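Local coordinates for sugar ABC transporter substrate-binding protein, BlMnBP1 (Bifidobacterium animalis subsp. lactis ATCC 27673, PDB 6I5R) that binds mannobiose outside the cell and probably passes beta-manno-oligosaccharides to an ABC transporter for uptake, at residues T263-S268 with P288-A293; K157-A162 with I277-L282; V188-N193 with Y248-N253; K57-Y62 with V77-N82; V148-V153 with W203-A208. All blocks are in the same frame, centred on the assembly; numbering follows the deposited sequence.

Contact 1: residues T263-S268 with P288-A293; sequences TDWESS and PQMKQA. With BMA (beta-D-mannopyranose), chain B.
The mannose-binding pocket is walled here by W265 and Q289, two side chains that cross at about a right angle and grip the same sugar hydroxyl. Q289 OE1 sits at the edge of the indole, 3.7 Å from W265 CZ2, with amide and ring planes 71° apart. W265 NE1 donates to BMA O2 at 3.1 Å and, weakly, to the ring oxygen O5; BMA O2 in turn gives a short 2.5 Å bond to Q289 OE1. The extended Q289 chain also brings NE2 to BMA O3 at 3.2 Å, while E266 OE2 accepts from BMA O1 at 2.7 Å. M290 CE meets W265 CH2 at 3.7 Å, obliquely to the ring. An alanine at W265 has no N-H to offer, and BMA O2 would probably be held less firmly while a gap opened beside M290 CE. K269 also bonds the sugar and forms a salt bridge with E266 OE1. This is the glycan pocket of a solute-binding protein, where the indole meets mannose with its N-H edge and polar side chains hold the hydroxyls.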
# COMPACT_ATOMS: atom_id res chain seq x y z
N THR A 263 -8.68 19.19 -2.26
CA THR A 263 -7.32 18.86 -1.85
C THR A 263 -6.44 18.59 -3.07
O THR A 263 -6.92 18.24 -4.16
CB THR A 263 -7.28 17.63 -0.95
OG1 THR A 263 -7.79 16.48 -1.63
CG2 THR A 263 -8.08 17.90 0.31
N ASP A 264 -5.13 18.72 -2.87
CA ASP A 264 -4.19 18.48 -3.95
C ASP A 264 -2.96 17.72 -3.45
O ASP A 264 -2.20 18.22 -2.63
CB ASP A 264 -3.77 19.79 -4.61
CG ASP A 264 -2.79 19.56 -5.72
OD1 ASP A 264 -3.20 18.98 -6.76
OD2 ASP A 264 -1.61 19.91 -5.54
N TRP A 265 -2.76 16.53 -4.03
CA TRP A 265 -1.73 15.61 -3.55
C TRP A 265 -0.33 16.19 -3.70
O TRP A 265 0.45 16.18 -2.74
CB TRP A 265 -1.87 14.29 -4.31
CG TRP A 265 -0.70 13.41 -4.20
CD1 TRP A 265 0.06 12.97 -5.22
CD2 TRP A 265 -0.10 12.89 -3.00
NE1 TRP A 265 1.07 12.17 -4.76
CE2 TRP A 265 0.99 12.10 -3.39
CE3 TRP A 265 -0.39 12.99 -1.63
CZ2 TRP A 265 1.81 11.42 -2.48
CZ3 TRP A 265 0.43 12.29 -0.71
CH2 TRP A 265 1.52 11.52 -1.15
N GLU A 266 0.00 16.69 -4.89
CA GLU A 266 1.38 17.07 -5.17
C GLU A 266 1.82 18.25 -4.32
O GLU A 266 2.95 18.28 -3.83
CB GLU A 266 1.55 17.41 -6.65
CG GLU A 266 1.48 16.20 -7.55
CD GLU A 266 2.63 15.23 -7.33
OE1 GLU A 266 3.58 15.57 -6.59
OE2 GLU A 266 2.63 14.13 -7.92
N SER A 267 0.94 19.24 -4.14
CA SER A 267 1.27 20.36 -3.27
C SER A 267 1.25 19.95 -1.80
O SER A 267 1.94 20.57 -0.99
CB SER A 267 0.32 21.55 -3.49
OG SER A 267 -1.05 21.19 -3.43
N SER A 268 0.49 18.91 -1.45
CA SER A 268 0.47 18.49 -0.04
C SER A 268 1.85 18.04 0.41
O SER A 268 2.19 18.18 1.59
CB SER A 268 -0.57 17.38 0.18
OG SER A 268 -0.09 16.09 -0.12
N PRO A 288 10.09 9.51 2.06
CA PRO A 288 11.07 10.20 1.19
C PRO A 288 10.43 11.24 0.28
O PRO A 288 11.06 12.25 -0.04
CB PRO A 288 11.70 9.04 0.39
CG PRO A 288 10.65 7.97 0.37
CD PRO A 288 10.04 8.06 1.78
N GLN A 289 9.20 11.02 -0.16
CA GLN A 289 8.56 11.99 -1.04
C GLN A 289 8.25 13.29 -0.30
O GLN A 289 8.30 14.38 -0.89
CB GLN A 289 7.28 11.40 -1.61
CG GLN A 289 7.49 10.22 -2.52
CD GLN A 289 6.21 9.74 -3.20
OE1 GLN A 289 5.29 10.51 -3.44
NE2 GLN A 289 6.16 8.47 -3.50
N MET A 290 7.82 13.19 0.96
CA MET A 290 7.66 14.38 1.78
C MET A 290 9.01 15.05 2.06
O MET A 290 9.11 16.27 2.05
CB MET A 290 6.99 14.03 3.11
CG MET A 290 5.64 13.32 3.00
SD MET A 290 4.43 14.33 2.18
CE MET A 290 3.18 13.11 1.72
N LYS A 291 10.05 14.26 2.29
CA LYS A 291 11.32 14.85 2.69
C LYS A 291 11.96 15.58 1.52
O LYS A 291 12.63 16.61 1.72
CB LYS A 291 12.28 13.78 3.19
CG LYS A 291 11.98 13.22 4.57
CD LYS A 291 13.02 12.19 4.94
CE LYS A 291 12.78 11.74 6.37
NZ LYS A 291 12.66 12.87 7.31
N GLN A 292 11.81 15.03 0.32
CA GLN A 292 12.34 15.61 -0.90
C GLN A 292 11.54 16.83 -1.35
O GLN A 292 11.99 17.54 -2.24
CB GLN A 292 12.33 14.57 -2.01
CG GLN A 292 13.31 13.45 -1.82
CD GLN A 292 12.96 12.20 -2.65
OE1 GLN A 292 11.91 12.13 -3.36
NE2 GLN A 292 13.86 11.19 -2.60
N ALA A 293 10.38 17.07 -0.77
CA ALA A 293 9.53 18.11 -1.33
C ALA A 293 9.94 19.51 -0.90
O ALA A 293 9.32 20.47 -1.37
CB ALA A 293 8.07 17.91 -0.93
C1 BMA B . 3.08 10.47 -7.72
C2 BMA B . 3.79 9.73 -6.56
C3 BMA B . 3.09 8.39 -6.31
C4 BMA B . 1.60 8.56 -6.28
C5 BMA B . 1.10 9.34 -7.50
C6 BMA B . -0.40 9.49 -7.51
O1 BMA B . 3.70 11.71 -7.73
O2 BMA B . 3.61 10.53 -5.35
O3 BMA B . 3.53 7.80 -5.14
O4 BMA B . 0.96 7.28 -6.28
O5 BMA B . 1.73 10.62 -7.50
O6 BMA B . -0.75 9.86 -8.85

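Contact 2: residues K157-A162 with I277-L282; sequences KVFEEA and IATMVL. With ZN (zinc ion), chain K.
V158 sets its CG1 methyl against A278 CB at 3.6 Å, the point where helix 156-162 packs against strand 277-283 in the mixed sheet of this solute-binding-protein fold. The helix directly follows strand 139-155, which is the antiparallel neighbour of strand 277-283, so the chain leaves one strand and packs its next turn on the other. CG1 of V158 lies anti to the backbone N (chi1 173°), and this rotation directs that methyl at the alanine. One residue on, F159 crosses T279 at about a right angle: T279 CG2 meets the ring at its edge, in plane, 3.6 Å from CE1. The hydroxyl T279 OG1 is engaged elsewhere, bonded to P189 O. I181 of helix 171-184 touches V158, F159 and A278 alike, closing the small apolar core. The axes of the short helix and strand segments lie at 119° and approach to 8.8 Å. On the exposed side of the helix, E160 chelates a zinc ion through both carboxylate oxygens, OE1 at 1.9 Å and OE2 at 2.2 Å.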
# COMPACT_ATOMS: atom_id res chain seq x y z
N LYS A 157 8.34 19.47 13.74
CA LYS A 157 8.37 20.85 14.18
C LYS A 157 6.98 21.33 14.56
O LYS A 157 6.82 22.05 15.55
CB LYS A 157 8.95 21.74 13.09
CG LYS A 157 8.85 23.23 13.37
CD LYS A 157 9.58 24.05 12.31
CE LYS A 157 9.35 25.56 12.51
NZ LYS A 157 8.01 26.03 12.00
N VAL A 158 5.97 20.97 13.77
CA VAL A 158 4.60 21.32 14.14
C VAL A 158 4.21 20.66 15.45
O VAL A 158 3.53 21.28 16.29
CB VAL A 158 3.64 20.91 13.01
CG1 VAL A 158 2.18 21.13 13.47
CG2 VAL A 158 3.95 21.71 11.76
N PHE A 159 4.59 19.41 15.64
CA PHE A 159 4.30 18.73 16.91
C PHE A 159 4.94 19.46 18.09
O PHE A 159 4.31 19.63 19.14
CB PHE A 159 4.75 17.27 16.82
CG PHE A 159 3.70 16.33 16.23
CD1 PHE A 159 3.01 16.66 15.08
CD2 PHE A 159 3.41 15.14 16.85
CE1 PHE A 159 2.05 15.81 14.57
CE2 PHE A 159 2.44 14.32 16.37
CZ PHE A 159 1.77 14.65 15.20
N GLU A 160 6.19 19.90 17.94
CA GLU A 160 6.85 20.64 19.02
C GLU A 160 6.15 21.96 19.28
O GLU A 160 5.97 22.36 20.45
CB GLU A 160 8.33 20.84 18.67
CG GLU A 160 9.22 21.42 19.79
CD GLU A 160 9.51 20.46 20.97
OE1 GLU A 160 10.20 19.43 20.82
OE2 GLU A 160 9.07 20.74 22.09
N GLU A 161 5.69 22.65 18.22
CA GLU A 161 4.99 23.91 18.43
C GLU A 161 3.68 23.69 19.18
O GLU A 161 3.26 24.54 19.97
CB GLU A 161 4.72 24.58 17.08
CG GLU A 161 4.00 25.91 17.19
CD GLU A 161 4.90 27.06 17.62
OE1 GLU A 161 6.09 26.86 17.93
OE2 GLU A 161 4.40 28.20 17.65
N ALA A 162 3.01 22.57 18.91
CA ALA A 162 1.77 22.23 19.59
C ALA A 162 1.99 21.76 21.02
O ALA A 162 1.03 21.63 21.79
CB ALA A 162 1.05 21.15 18.77
N ILE A 277 1.00 21.33 6.98
CA ILE A 277 0.20 20.15 7.30
C ILE A 277 0.92 19.41 8.43
O ILE A 277 2.14 19.21 8.37
CB ILE A 277 0.03 19.21 6.10
CG1 ILE A 277 -0.84 19.82 4.98
CG2 ILE A 277 -0.55 17.90 6.59
CD1 ILE A 277 -0.70 19.05 3.66
N ALA A 278 0.17 18.97 9.43
CA ALA A 278 0.82 18.28 10.54
C ALA A 278 0.88 16.77 10.37
O ALA A 278 1.89 16.14 10.71
CB ALA A 278 0.12 18.59 11.86
N THR A 279 -0.20 16.15 9.87
CA THR A 279 -0.20 14.71 9.67
C THR A 279 -0.91 14.30 8.39
O THR A 279 -1.82 14.97 7.92
CB THR A 279 -0.86 13.97 10.84
OG1 THR A 279 -2.26 14.24 10.85
CG2 THR A 279 -0.26 14.39 12.17
N MET A 280 -0.45 13.19 7.84
CA MET A 280 -1.13 12.50 6.75
C MET A 280 -1.03 11.01 6.99
O MET A 280 0.05 10.51 7.33
CB MET A 280 -0.51 12.88 5.38
CG MET A 280 -0.89 14.28 4.96
SD MET A 280 -0.53 14.64 3.24
CE MET A 280 1.15 15.26 3.36
N VAL A 281 -2.14 10.29 6.82
CA VAL A 281 -2.19 8.87 7.11
C VAL A 281 -1.79 8.17 5.82
O VAL A 281 -2.59 8.00 4.91
CB VAL A 281 -3.58 8.46 7.61
CG1 VAL A 281 -3.66 6.95 7.83
CG2 VAL A 281 -3.89 9.22 8.90
N LEU A 282 -0.51 7.83 5.73
CA LEU A 282 0.06 7.27 4.51
C LEU A 282 1.08 6.22 4.89
O LEU A 282 1.61 6.23 5.98
CB LEU A 282 0.74 8.34 3.66
CG LEU A 282 -0.15 9.46 3.15
CD1 LEU A 282 0.69 10.69 2.82
CD2 LEU A 282 -0.91 8.98 1.95
ZN ZN K . 10.30 19.00 22.67
O HOH W 1 9.22 19.65 23.58

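Contact 3: residues V188-N193 with Y248-N253; sequences VPLYTN and YDAVAN
L190 and A250 face each other where helix 239-252 packs beside the short strand 188-190 of the mixed sheet, a helix-on-sheet layer of the solute-binding-protein fold. The contact is modest, burying 98 Å² in all. Its denser part is apolar. L190 directs its CB toward the helix, and CD1 comes to 4.4 Å from A250 CB; a helix residue with no more than a methyl group lets the two backbones approach to 7.2 Å between L190 CA and A250 CA. The second touch is methyl to methyl, T192 CG2 to V251 CG2 at 4.3 Å. Within their own segment L190 CD2 and T192 CG2 lie side by side, 4.1 Å apart. T256 fills in against L190, T192 and V251, and F174 of helix 171-184 also packs on L190.

Across the helix the character changes. D249, partly exposed, and N253, exposed, take polar partners instead, D249 OD2 with K245 NZ in a salt bridge and N253 ND2 with Q175 OE1. The polar end of T192 belongs to the buried side: OG1 is bonded to E257 OE2 and F194 N. With chi1 at 62° the hydroxyl lies between the backbone N and the carbonyl carbon, and CG2, anti to that carbon, is the branch that meets V251.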
# COMPACT_ATOMS: atom_id res chain seq x y z
N VAL A 188 -2.66 22.52 9.04
CA VAL A 188 -3.82 21.63 8.97
C VAL A 188 -3.48 20.40 9.82
O VAL A 188 -2.49 19.72 9.52
CB VAL A 188 -4.14 21.24 7.52
CG1 VAL A 188 -5.24 20.18 7.47
CG2 VAL A 188 -4.54 22.46 6.71
N PRO A 189 -4.25 20.08 10.87
CA PRO A 189 -3.85 18.93 11.71
C PRO A 189 -3.78 17.61 10.96
O PRO A 189 -2.81 16.86 11.11
CB PRO A 189 -4.92 18.91 12.81
CG PRO A 189 -5.40 20.37 12.90
CD PRO A 189 -5.32 20.89 11.49
N LEU A 190 -4.79 17.29 10.15
CA LEU A 190 -4.77 16.07 9.35
C LEU A 190 -5.31 16.41 7.97
O LEU A 190 -6.45 16.86 7.84
CB LEU A 190 -5.60 14.96 10.01
CG LEU A 190 -5.57 13.56 9.37
CD1 LEU A 190 -5.78 12.44 10.36
CD2 LEU A 190 -6.64 13.49 8.28
N TYR A 191 -4.48 16.21 6.95
CA TYR A 191 -4.86 16.51 5.58
C TYR A 191 -5.36 15.23 4.95
O TYR A 191 -4.66 14.22 4.97
CB TYR A 191 -3.68 17.07 4.80
CG TYR A 191 -4.02 17.71 3.50
CD1 TYR A 191 -4.41 19.03 3.44
CD2 TYR A 191 -3.89 17.01 2.31
CE1 TYR A 191 -4.70 19.64 2.24
CE2 TYR A 191 -4.17 17.62 1.11
CZ TYR A 191 -4.58 18.93 1.07
OH TYR A 191 -4.84 19.54 -0.14
N THR A 192 -6.58 15.26 4.41
CA THR A 192 -7.19 14.01 4.03
C THR A 192 -6.77 13.53 2.65
O THR A 192 -6.87 12.34 2.40
CB THR A 192 -8.72 14.09 4.01
OG1 THR A 192 -9.11 15.06 3.02
CG2 THR A 192 -9.28 14.45 5.34
N ASN A 193 -6.34 14.43 1.76
CA ASN A 193 -6.16 14.12 0.34
C ASN A 193 -7.39 13.40 -0.20
O ASN A 193 -7.30 12.46 -0.98
CB ASN A 193 -4.89 13.30 0.10
CG ASN A 193 -3.68 14.18 -0.15
OD1 ASN A 193 -3.71 15.01 -1.05
ND2 ASN A 193 -2.63 14.02 0.66
N TYR A 248 -13.30 9.80 10.77
CA TYR A 248 -14.58 10.47 11.00
C TYR A 248 -14.43 11.59 12.01
O TYR A 248 -14.86 12.73 11.77
CB TYR A 248 -15.64 9.46 11.48
CG TYR A 248 -17.02 10.07 11.64
CD1 TYR A 248 -17.33 10.85 12.75
CD2 TYR A 248 -18.00 9.90 10.68
CE1 TYR A 248 -18.54 11.45 12.89
CE2 TYR A 248 -19.26 10.47 10.83
CZ TYR A 248 -19.51 11.26 11.94
OH TYR A 248 -20.74 11.87 12.12
N ASP A 249 -13.83 11.29 13.16
CA ASP A 249 -13.75 12.28 14.23
C ASP A 249 -12.88 13.45 13.84
O ASP A 249 -13.17 14.60 14.19
CB ASP A 249 -13.20 11.64 15.51
CG ASP A 249 -14.22 10.79 16.22
OD1 ASP A 249 -15.41 10.85 15.86
OD2 ASP A 249 -13.80 10.04 17.13
N ALA A 250 -11.76 13.18 13.17
CA ALA A 250 -10.87 14.26 12.77
C ALA A 250 -11.58 15.26 11.87
O ALA A 250 -11.36 16.47 11.98
CB ALA A 250 -9.65 13.68 12.05
N VAL A 251 -12.44 14.77 10.96
CA VAL A 251 -13.20 15.66 10.09
C VAL A 251 -14.32 16.35 10.87
O VAL A 251 -14.55 17.56 10.72
CB VAL A 251 -13.78 14.86 8.90
CG1 VAL A 251 -14.66 15.75 8.02
CG2 VAL A 251 -12.64 14.24 8.08
N ALA A 252 -15.05 15.59 11.67
CA ALA A 252 -16.19 16.16 12.39
C ALA A 252 -15.74 17.20 13.40
O ALA A 252 -16.45 18.18 13.63
CB ALA A 252 -16.98 15.05 13.08
N ASN A 253 -14.57 16.98 14.02
CA ASN A 253 -13.99 17.90 15.00
C ASN A 253 -13.40 19.15 14.36
O ASN A 253 -12.96 20.06 15.08
CB ASN A 253 -12.90 17.18 15.81
CG ASN A 253 -13.48 16.18 16.83
OD1 ASN A 253 -14.62 16.32 17.25
ND2 ASN A 253 -12.68 15.15 17.19

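Contact 4: residues K57-Y62 with V77-N82; sequences KNWKSY and VQTDSN
The indole of W59 takes V77 CG1 over one face, a CH-pi contact with the methyl 4.1 Å from the centroid of the five-membered ring and 25° off its normal. The nearest ring atom is W59 CD1, 3.8 Å from V77 CG1. T79 CG2 approaches the same indole obliquely, 4.4 Å from NE1, and F42 meets it edge-to-face. A second flat group, the Y62 ring, carries K57 CD 3.7 Å above one face, offset toward the rim. V77 places CG1 by standing it anti to the backbone N (chi1 -175°), while the other methyl, CG2, lies 4.1 Å from W59 CB; the valine therefore straddles the root and the ring of the tryptophan.

Polar bonds fix the start of the helix. N58 is its N-cap, with OD1 accepting from S61 N at 2.9 Å, nearly along the C=O axis. K57 NZ donates to S61 OG at 2.6 Å and also pairs with D65. T79 OG1 is hydrogen-bonded to N50 ND2, and W59 NE1 has a weak bond to N44 OD1. Farther along, S81 lines the glycan pocket.

Helix 59-69 thus packs through W59 on strand 73-79 within a beta-alpha-beta crossover: parallel strand 38-44 precedes the helix, supplies F42 and N44, and pairs with strand 73-79 in the sheet.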
# COMPACT_ATOMS: atom_id res chain seq x y z
N LYS A 57 16.40 8.97 -7.53
CA LYS A 57 16.78 8.15 -8.68
C LYS A 57 15.53 7.82 -9.50
O LYS A 57 14.64 7.11 -9.04
CB LYS A 57 17.47 6.88 -8.20
CG LYS A 57 18.20 6.06 -9.25
CD LYS A 57 18.86 4.86 -8.58
CE LYS A 57 19.52 3.95 -9.61
NZ LYS A 57 20.46 4.70 -10.47
N ASN A 58 15.46 8.33 -10.73
CA ASN A 58 14.24 8.16 -11.52
C ASN A 58 14.31 6.89 -12.38
O ASN A 58 15.29 6.14 -12.39
CB ASN A 58 13.96 9.39 -12.39
CG ASN A 58 14.97 9.60 -13.53
OD1 ASN A 58 15.79 8.72 -13.85
ND2 ASN A 58 14.92 10.79 -14.15
N TRP A 59 13.23 6.66 -13.13
CA TRP A 59 13.15 5.43 -13.91
C TRP A 59 14.29 5.35 -14.90
O TRP A 59 14.89 4.27 -15.07
CB TRP A 59 11.82 5.35 -14.64
CG TRP A 59 10.73 4.89 -13.72
CD1 TRP A 59 9.53 5.50 -13.50
CD2 TRP A 59 10.75 3.73 -12.87
NE1 TRP A 59 8.79 4.78 -12.59
CE2 TRP A 59 9.52 3.70 -12.18
CE3 TRP A 59 11.69 2.71 -12.64
CZ2 TRP A 59 9.20 2.69 -11.25
CZ3 TRP A 59 11.37 1.72 -11.72
CH2 TRP A 59 10.14 1.72 -11.03
N LYS A 60 14.61 6.46 -15.57
CA LYS A 60 15.66 6.43 -16.58
C LYS A 60 16.98 5.97 -15.98
O LYS A 60 17.74 5.24 -16.63
CB LYS A 60 15.86 7.81 -17.19
CG LYS A 60 14.86 8.26 -18.22
CD LYS A 60 15.29 9.61 -18.74
CE LYS A 60 14.58 9.99 -20.01
NZ LYS A 60 13.12 9.88 -19.87
N SER A 61 17.26 6.40 -14.75
CA SER A 61 18.50 6.03 -14.07
C SER A 61 18.53 4.54 -13.75
O SER A 61 19.59 3.89 -13.89
CB SER A 61 18.66 6.86 -12.79
OG SER A 61 19.88 6.57 -12.14
N TYR A 62 17.40 3.98 -13.28
CA TYR A 62 17.34 2.55 -13.05
C TYR A 62 17.51 1.78 -14.36
O TYR A 62 18.25 0.78 -14.42
CB TYR A 62 16.00 2.15 -12.43
CG TYR A 62 15.87 2.47 -10.98
CD1 TYR A 62 16.55 1.72 -10.04
CD2 TYR A 62 15.07 3.51 -10.54
CE1 TYR A 62 16.45 2.02 -8.70
CE2 TYR A 62 14.93 3.79 -9.20
CZ TYR A 62 15.64 3.05 -8.28
OH TYR A 62 15.55 3.33 -6.94
N VAL A 77 8.93 2.79 -20.18
CA VAL A 77 8.12 3.03 -18.99
C VAL A 77 6.88 3.82 -19.38
O VAL A 77 6.98 4.84 -20.07
CB VAL A 77 8.92 3.78 -17.91
CG1 VAL A 77 8.09 3.92 -16.64
CG2 VAL A 77 10.19 3.08 -17.61
N GLN A 78 5.73 3.38 -18.89
CA GLN A 78 4.48 4.12 -19.00
C GLN A 78 3.89 4.35 -17.61
O GLN A 78 3.69 3.39 -16.85
CB GLN A 78 3.48 3.35 -19.85
CG GLN A 78 3.92 3.06 -21.27
CD GLN A 78 2.81 2.43 -22.08
OE1 GLN A 78 1.80 1.99 -21.53
NE2 GLN A 78 2.97 2.41 -23.39
N THR A 79 3.59 5.60 -17.30
CA THR A 79 3.02 5.94 -16.01
C THR A 79 1.73 6.71 -16.21
O THR A 79 1.62 7.52 -17.14
CB THR A 79 4.01 6.76 -15.18
OG1 THR A 79 4.39 7.93 -15.92
CG2 THR A 79 5.22 5.94 -14.87
N ASP A 80 0.76 6.46 -15.34
CA ASP A 80 -0.56 7.07 -15.36
C ASP A 80 -0.89 7.65 -13.99
O ASP A 80 -0.67 7.00 -12.97
CB ASP A 80 -1.61 6.02 -15.73
CG ASP A 80 -1.80 5.89 -17.22
OD1 ASP A 80 -1.98 6.95 -17.85
OD2 ASP A 80 -1.80 4.75 -17.76
N SER A 81 -1.49 8.85 -13.96
CA SER A 81 -1.84 9.41 -12.66
C SER A 81 -2.97 8.63 -12.03
O SER A 81 -2.97 8.39 -10.81
CB SER A 81 -2.24 10.88 -12.78
OG SER A 81 -3.37 10.98 -13.62
N ASN A 82 -3.95 8.21 -12.84
CA ASN A 82 -5.06 7.41 -12.34
C ASN A 82 -4.71 5.92 -12.47
O ASN A 82 -5.35 5.16 -13.18
CB ASN A 82 -6.33 7.75 -13.11
CG ASN A 82 -7.57 7.15 -12.48
OD1 ASN A 82 -7.52 6.59 -11.38
ND2 ASN A 82 -8.71 7.25 -13.18

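Contact 5: residues V148-V153 with W203-A208; sequences VTAGIV and WDQYIA
The carbonyl oxygen of G151 accepts a 2.7 Å hydrogen bond from Y206 OH, pinning the loop between helices 197-201 and 209-212 to the long strand 139-155 of the solute-binding-protein sheet. The hydroxyl arrives in the carbonyl plane, on a lone pair, with a C=O...O angle of 139°. Before reaching G151 the phenol ring passes A150, whose CB lies over one face: a CH-pi contact with the methyl 3.7 Å from the ring centroid, 25° off the normal and offset toward the rim. The fit is close, with Y206 CE2 at 3.4 Å from A150 CB. At the ring's edge, in its plane, comes G151 CA, so methyl and backbone meet the tyrosine from different directions. Its CG stands anti to the carbonyl carbon (chi1 -58°), swinging the ring toward the strand. V281 of the neighbouring strand and F305 also pack on the ring. A phenylalanine in place of Y206 would probably leave G151 O without this bond partner and the aromatic ring less firmly fixed over A150. Q205, near a bound mannose, closes the other flank: its CB touches A150 CB at 3.9 Å, and its extended chain brings OE1 to 4.0 Å from the same methyl.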
# COMPACT_ATOMS: atom_id res chain seq x y z
N VAL A 148 6.35 -2.19 2.75
CA VAL A 148 6.00 -0.92 3.36
C VAL A 148 5.19 -1.22 4.60
O VAL A 148 4.60 -2.30 4.75
CB VAL A 148 5.21 -0.02 2.41
CG1 VAL A 148 6.09 0.47 1.26
CG2 VAL A 148 3.97 -0.77 1.87
N THR A 149 5.17 -0.27 5.52
CA THR A 149 4.22 -0.33 6.61
C THR A 149 3.23 0.81 6.45
O THR A 149 3.43 1.72 5.64
CB THR A 149 4.91 -0.23 7.95
OG1 THR A 149 5.80 0.89 7.90
CG2 THR A 149 5.67 -1.52 8.26
N ALA A 150 2.13 0.72 7.18
CA ALA A 150 1.12 1.77 7.17
C ALA A 150 1.24 2.48 8.52
O ALA A 150 1.22 1.84 9.57
CB ALA A 150 -0.28 1.20 6.91
N GLY A 151 1.43 3.77 8.47
CA GLY A 151 1.67 4.56 9.67
C GLY A 151 1.17 5.94 9.41
O GLY A 151 0.24 6.15 8.62
N ILE A 152 1.74 6.91 10.11
CA ILE A 152 1.36 8.30 9.89
C ILE A 152 2.61 9.12 9.65
O ILE A 152 3.55 9.08 10.44
CB ILE A 152 0.54 8.87 11.07
CG1 ILE A 152 -0.77 8.06 11.19
CG2 ILE A 152 0.28 10.35 10.84
CD1 ILE A 152 -1.75 8.59 12.22
N VAL A 153 2.61 9.87 8.56
CA VAL A 153 3.65 10.84 8.31
C VAL A 153 3.30 12.13 9.03
O VAL A 153 2.16 12.61 8.94
CB VAL A 153 3.83 11.11 6.80
CG1 VAL A 153 5.00 12.09 6.53
CG2 VAL A 153 4.04 9.84 6.06
N TRP A 203 -6.83 4.10 4.05
CA TRP A 203 -7.29 3.86 5.41
C TRP A 203 -7.60 2.39 5.66
O TRP A 203 -7.53 1.94 6.81
CB TRP A 203 -8.51 4.74 5.69
CG TRP A 203 -8.11 6.15 5.95
CD1 TRP A 203 -7.79 7.09 5.03
CD2 TRP A 203 -7.94 6.76 7.24
NE1 TRP A 203 -7.45 8.28 5.66
CE2 TRP A 203 -7.54 8.09 7.01
CE3 TRP A 203 -8.09 6.31 8.56
CZ2 TRP A 203 -7.28 8.98 8.07
CZ3 TRP A 203 -7.85 7.19 9.59
CH2 TRP A 203 -7.43 8.51 9.34
N ASP A 204 -7.89 1.61 4.61
CA ASP A 204 -8.11 0.18 4.78
C ASP A 204 -6.84 -0.56 5.18
O ASP A 204 -6.91 -1.71 5.60
CB ASP A 204 -8.65 -0.45 3.49
CG ASP A 204 -10.09 -0.04 3.15
OD1 ASP A 204 -10.78 0.59 3.97
OD2 ASP A 204 -10.54 -0.37 2.03
N GLN A 205 -5.68 0.09 5.05
CA GLN A 205 -4.42 -0.57 5.33
C GLN A 205 -4.15 -0.71 6.81
O GLN A 205 -3.19 -1.38 7.19
CB GLN A 205 -3.28 0.21 4.68
CG GLN A 205 -3.38 0.21 3.16
CD GLN A 205 -2.34 1.09 2.49
OE1 GLN A 205 -1.51 1.71 3.15
NE2 GLN A 205 -2.40 1.14 1.16
N TYR A 206 -4.99 -0.11 7.65
CA TYR A 206 -4.75 -0.08 9.09
C TYR A 206 -5.66 -0.99 9.88
O TYR A 206 -5.45 -1.16 11.10
CB TYR A 206 -4.90 1.35 9.62
CG TYR A 206 -3.97 2.28 8.93
CD1 TYR A 206 -4.28 2.78 7.68
CD2 TYR A 206 -2.77 2.63 9.48
CE1 TYR A 206 -3.42 3.59 7.00
CE2 TYR A 206 -1.91 3.45 8.81
CZ TYR A 206 -2.24 3.95 7.57
OH TYR A 206 -1.35 4.76 6.90
N ILE A 207 -6.69 -1.56 9.26
CA ILE A 207 -7.79 -2.08 10.04
C ILE A 207 -7.60 -3.51 10.50
O ILE A 207 -8.42 -4.00 11.29
CB ILE A 207 -9.11 -2.02 9.26
CG1 ILE A 207 -9.03 -2.88 7.99
CG2 ILE A 207 -9.44 -0.59 8.88
CD1 ILE A 207 -10.38 -3.37 7.49
N ALA A 208 -6.56 -4.21 10.03
CA ALA A 208 -6.36 -5.62 10.36
C ALA A 208 -5.23 -5.72 11.33
O ALA A 208 -5.43 -5.51 12.56
CB ALA A 208 -6.17 -6.41 9.05

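In the fold
Contact 4 comes first along the chain and touches none of the others; between centres it lies about 17 Å from contact 1 but 25 to 32 Å from contacts 5, 2 and 3. In sequence, contacts 1 and 2, 2 and 5, and 3 and 5 cross, contact 3 is nested within the loop closed by contact 2, and contacts 3 and 5 each close before contact 1 opens. Contacts 2, 3 and 5 reach one sheet, where strand 277-283 pairs with 139-155 and with 188-190; contact 1 joins the helices before and after strand 277-283, with M290 packing on M280. Contacts 1 and 4 both supply mannobiose-pocket residues, consistent with a sugar held between two lobes.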